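PDB 4AKX: EXOU from Pseudomonas aeruginosa, which is a phospholipase toxin delivered by the type III secretion system, held here in complex with its chaperone SpcU, and probably cleaves host membrane lipids through a patatin-like domain. Local coordinates for residues B[491-496]-B[515-520]; B[548-553]-B[565-570]. All blocks are in the same frame, centred on the assembly; numbering follows the deposited sequence.

Contact 1 (B[491-496]-B[515-520])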
# COMPACT_ATOMS: atom_id res chain seq x y z
N PHE B 491 -28.74 -20.27 42.04
CA PHE B 491 -28.33 -18.91 42.18
C PHE B 491 -28.86 -18.27 43.44
O PHE B 491 -28.20 -17.42 44.04
CB PHE B 491 -28.82 -18.13 41.01
CG PHE B 491 -27.97 -18.24 39.80
CD1 PHE B 491 -26.59 -18.14 39.90
CD2 PHE B 491 -28.54 -18.34 38.56
CE1 PHE B 491 -25.80 -18.15 38.76
CE2 PHE B 491 -27.76 -18.34 37.42
CZ PHE B 491 -26.39 -18.27 37.52
N THR B 492 -30.07 -18.65 43.85
CA THR B 492 -30.55 -18.21 45.16
C THR B 492 -29.74 -18.89 46.27
O THR B 492 -29.38 -18.26 47.29
CB THR B 492 -32.03 -18.57 45.35
OG1 THR B 492 -32.80 -17.84 44.39
CG2 THR B 492 -32.50 -18.25 46.76
N GLU B 493 -29.48 -20.18 46.06
CA GLU B 493 -28.85 -21.03 47.07
C GLU B 493 -27.46 -20.46 47.37
O GLU B 493 -27.05 -20.31 48.52
CB GLU B 493 -28.82 -22.48 46.57
CG GLU B 493 -28.08 -23.47 47.46
CD GLU B 493 -27.97 -24.88 46.83
OE1 GLU B 493 -28.68 -25.17 45.83
OE2 GLU B 493 -27.14 -25.70 47.33
N LEU B 494 -26.79 -20.04 46.29
CA LEU B 494 -25.51 -19.38 46.37
C LEU B 494 -25.57 -18.03 47.05
O LEU B 494 -24.61 -17.61 47.63
CB LEU B 494 -24.93 -19.19 44.98
CG LEU B 494 -23.59 -18.47 44.87
CD1 LEU B 494 -22.50 -19.28 45.54
CD2 LEU B 494 -23.26 -18.24 43.39
N THR B 495 -26.69 -17.34 46.92
CA THR B 495 -26.83 -16.00 47.50
C THR B 495 -27.05 -16.07 49.01
O THR B 495 -26.51 -15.23 49.76
CB THR B 495 -27.97 -15.22 46.83
OG1 THR B 495 -27.72 -15.19 45.43
CG2 THR B 495 -28.01 -13.82 47.34
N VAL B 496 -27.80 -17.08 49.44
CA VAL B 496 -27.97 -17.37 50.86
C VAL B 496 -26.64 -17.63 51.52
O VAL B 496 -26.43 -17.29 52.66
CB VAL B 496 -28.81 -18.63 51.06
CG1 VAL B 496 -28.87 -19.03 52.51
CG2 VAL B 496 -30.19 -18.42 50.49
N ARG B 515 -19.42 -23.59 48.11
CA ARG B 515 -18.86 -24.64 47.30
C ARG B 515 -19.96 -25.52 46.75
O ARG B 515 -19.93 -25.90 45.57
CB ARG B 515 -17.83 -25.44 48.08
CG ARG B 515 -16.42 -24.92 47.88
CD ARG B 515 -15.48 -25.54 48.89
NE ARG B 515 -14.51 -24.59 49.42
CZ ARG B 515 -13.93 -24.71 50.61
NH1 ARG B 515 -14.25 -25.73 51.41
NH2 ARG B 515 -13.04 -23.80 51.02
N SER B 516 -20.95 -25.80 47.58
CA SER B 516 -22.01 -26.72 47.23
C SER B 516 -22.85 -26.17 46.13
O SER B 516 -23.28 -26.90 45.22
CB SER B 516 -22.87 -26.96 48.43
OG SER B 516 -22.05 -27.42 49.47
N ALA B 517 -23.10 -24.87 46.19
CA ALA B 517 -23.92 -24.23 45.18
C ALA B 517 -23.11 -24.07 43.93
O ALA B 517 -23.63 -24.23 42.85
CB ALA B 517 -24.43 -22.88 45.66
N LEU B 518 -21.83 -23.73 44.07
CA LEU B 518 -20.98 -23.67 42.89
C LEU B 518 -20.87 -25.05 42.23
O LEU B 518 -20.81 -25.16 40.99
CB LEU B 518 -19.61 -23.09 43.22
CG LEU B 518 -19.65 -21.60 43.48
CD1 LEU B 518 -18.45 -21.12 44.25
CD2 LEU B 518 -19.75 -20.89 42.14
N GLN B 519 -20.94 -26.09 43.05
CA GLN B 519 -21.04 -27.46 42.53
C GLN B 519 -22.32 -27.73 41.76
O GLN B 519 -22.33 -28.54 40.84
CB GLN B 519 -20.85 -28.48 43.63
CG GLN B 519 -19.42 -28.45 44.10
CD GLN B 519 -19.15 -29.35 45.27
OE1 GLN B 519 -20.05 -29.94 45.83
NE2 GLN B 519 -17.89 -29.47 45.62
N ARG B 520 -23.39 -27.07 42.15
CA ARG B 520 -24.66 -27.35 41.56
C ARG B 520 -24.73 -26.66 40.23
O ARG B 520 -25.32 -27.17 39.27
CB ARG B 520 -25.80 -26.90 42.46
CG ARG B 520 -26.27 -28.00 43.38
CD ARG B 520 -27.50 -27.60 44.16
NE ARG B 520 -27.62 -28.41 45.37
CZ ARG B 520 -27.95 -29.70 45.36
NH1 ARG B 520 -28.19 -30.32 44.22
NH2 ARG B 520 -28.02 -30.36 46.50
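F491 opens this part of helix 474-502 without touching segment 515-520; its ring packs instead on L521, further along helix 512-524, on L534 and on L538, where a large flat side chain fills the apolar interior. T492, one residue on, lies on the outer surface. E493 is the first to reach across. Its CG stands anti to the backbone N and the chain stays extended, so the methylene CG passes 4.1 Å from A517 CB and the carboxylate arrives at the extended arm of R520, crossing it at about a right angle. There OE2 meets NE at the in-plane edge of the guanidinium, 3.4 Å away, in a salt bridge whose hydrogen bond is weak, with an N-H...O angle of 142°; the two flat groups are turned 49° apart. R520 CD also lies against the carboxylate, 3.2 Å from E493 OE1. A long acid and a long base suit this border, since the methylenes of E493 lie along the apolar contact while the charges can stay near solvent.

The pairing is that of a helical hairpin: segments 491-496 and 515-520 run nearly antiparallel, at 165°, with their axes 8.7 Å apart, inside the middle helical domain of the toxin. L494 sits at its closest point. The CA of L494 and the CA of A517 are 5.2 Å apart, an approach that the single methyl of alanine permits, and A517 CB rests 3.7 Å from L494 CA. With CG anti to the backbone N, L494 sends CD1 past that methyl to within 4.2 Å of L518 CG, while M514, L538 and H546 also touch the leucine. T495 turns to helix 544-552, meeting D545 and H546, and its OG1 hydrogen-bonds F491 O one turn back at 2.7 Å.

Contact 2 (B[548-553]-B[565-570]); sequences QLLDAM and AALAEA
A566 is the first residue of segment 565-570 to touch segment 548-553. Its CB points toward the other helix and meets one branch of L550, with CD2 of L550 lying 3.9 Å from CB of A566. The short methyl of A566 lies against this leucine, and L538 touches A566 as well; the carbonyl oxygen of A566 takes a weak hydrogen bond from N539 ND2.

L567 carries the largest share of the contact. Its CG lies anti to the carbonyl carbon, beside the backbone N (chi1 -75°), and this carries the forked tip across to L550 and M553. The two methyls divide the work: CD1 packs 3.8 Å from M553 CB, whereas CD2 is 4.3 Å from L550 CB and also lies by the carbonyl oxygen of L550. The backbone of L567 comes nearest that of L550, with 6.1 Å between the CA of L550 and the CA of L567. A branched aliphatic chain suits the spot, putting two methyls on two neighbours at once where the segment axes are 10.1 Å apart. M553, a selenomethionine, offers mainly its CB, for the chain bends at chi2 and chi3 and takes its tip away from the partner.

E569 instead forms salt bridges with R572 and R573 of its own helix. One turn after A566, A570 presents another small methyl, 4.5 Å from L550 CD1, so L550 inserts its tip between two alanines on one face of the helix.

No hydrogen bond joins the segments. They cross at 81°, almost perpendicular, segment 548-553 lying across segment 565-570 in the early part of long helix 561-591; beyond it L549 packs on L510 and on I498 of helix 474-502.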
# COMPACT_ATOMS: atom_id res chain seq x y z
N GLN B 548 -20.19 -9.39 44.97
CA GLN B 548 -19.41 -9.33 46.19
C GLN B 548 -18.39 -10.43 46.07
O GLN B 548 -17.23 -10.25 46.40
CB GLN B 548 -20.28 -9.50 47.45
CG GLN B 548 -19.52 -9.31 48.75
CD GLN B 548 -20.40 -9.34 50.02
OE1 GLN B 548 -19.92 -9.69 51.11
NE2 GLN B 548 -21.68 -8.95 49.89
N LEU B 549 -18.83 -11.56 45.51
CA LEU B 549 -18.01 -12.75 45.45
C LEU B 549 -16.98 -12.68 44.33
O LEU B 549 -15.87 -13.12 44.50
CB LEU B 549 -18.89 -13.96 45.24
CG LEU B 549 -18.12 -15.18 44.73
CD1 LEU B 549 -17.54 -15.91 45.94
CD2 LEU B 549 -19.02 -16.10 43.92
N LEU B 550 -17.38 -12.16 43.17
CA LEU B 550 -16.44 -12.02 42.06
C LEU B 550 -15.33 -11.04 42.44
O LEU B 550 -14.18 -11.27 42.11
CB LEU B 550 -17.13 -11.54 40.80
CG LEU B 550 -18.37 -12.22 40.25
CD1 LEU B 550 -18.81 -11.45 39.03
CD2 LEU B 550 -18.09 -13.63 39.80
N ASP B 551 -15.68 -9.96 43.13
CA ASP B 551 -14.67 -9.00 43.53
C ASP B 551 -13.65 -9.66 44.43
O ASP B 551 -12.50 -9.23 44.47
CB ASP B 551 -15.29 -7.81 44.26
CG ASP B 551 -16.17 -6.95 43.36
OD1 ASP B 551 -15.92 -6.89 42.13
OD2 ASP B 551 -17.12 -6.32 43.89
N ALA B 552 -14.08 -10.67 45.16
CA ALA B 552 -13.24 -11.31 46.18
C ALA B 552 -12.31 -12.38 45.57
O ALA B 552 -11.12 -12.43 45.87
CB ALA B 552 -14.10 -11.91 47.26
N MSE B 553 -12.86 -13.19 44.69
CA MSE B 553 -12.06 -14.16 44.00
C MSE B 553 -11.30 -13.55 42.82
O MSE B 553 -10.69 -14.27 42.03
CB MSE B 553 -13.03 -15.25 43.59
CG MSE B 553 -13.65 -15.87 44.85
SE MSE B 553 -12.33 -16.89 45.98
CE MSE B 553 -12.11 -15.65 47.51
N ALA B 565 -15.12 -19.32 34.75
CA ALA B 565 -15.68 -18.53 33.66
C ALA B 565 -16.09 -17.10 34.08
O ALA B 565 -15.63 -16.11 33.50
CB ALA B 565 -16.87 -19.25 33.05
N ALA B 566 -16.96 -17.02 35.09
CA ALA B 566 -17.50 -15.78 35.57
C ALA B 566 -16.37 -14.75 35.88
O ALA B 566 -16.46 -13.56 35.56
CB ALA B 566 -18.31 -16.06 36.81
N LEU B 567 -15.31 -15.22 36.50
CA LEU B 567 -14.25 -14.37 36.84
C LEU B 567 -13.60 -13.87 35.54
O LEU B 567 -13.30 -12.70 35.42
CB LEU B 567 -13.25 -15.12 37.73
CG LEU B 567 -13.61 -15.37 39.19
CD1 LEU B 567 -12.57 -16.21 39.90
CD2 LEU B 567 -13.80 -14.06 39.95
N ALA B 568 -13.40 -14.74 34.56
CA ALA B 568 -12.74 -14.31 33.33
C ALA B 568 -13.62 -13.28 32.65
O ALA B 568 -13.16 -12.22 32.20
CB ALA B 568 -12.46 -15.47 32.40
N GLU B 569 -14.90 -13.59 32.60
CA GLU B 569 -15.87 -12.68 32.03
C GLU B 569 -15.80 -11.32 32.70
O GLU B 569 -15.83 -10.27 32.05
CB GLU B 569 -17.25 -13.28 32.20
CG GLU B 569 -18.38 -12.32 31.91
CD GLU B 569 -18.39 -11.83 30.47
OE1 GLU B 569 -17.61 -12.38 29.61
OE2 GLU B 569 -19.17 -10.88 30.20
N ALA B 570 -15.71 -11.32 34.02
CA ALA B 570 -15.59 -10.06 34.74
C ALA B 570 -14.42 -9.21 34.26
O ALA B 570 -14.60 -8.04 34.04
CB ALA B 570 -15.51 -10.29 36.24

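Both contacts belong to the middle helical domain, on the same side of the chain's centre, with their centres 15 Å apart and their nearest atoms about 5 Å apart. They follow one another along the chain: contact 1 pairs helices 474-502 and 512-524, and only after helix 528-537 does contact 2 set helix 544-552 against helix 561-591. Although they do not touch, helix 544-552 joins them, since its H546 meets L494 and its L549 reaches I498 of helix 474-502. L510 and L538 also touch residues of both. An antiparallel pair and a nearly perpendicular crossing thus belong to one continuous helical assembly, with all four segments inside that domain.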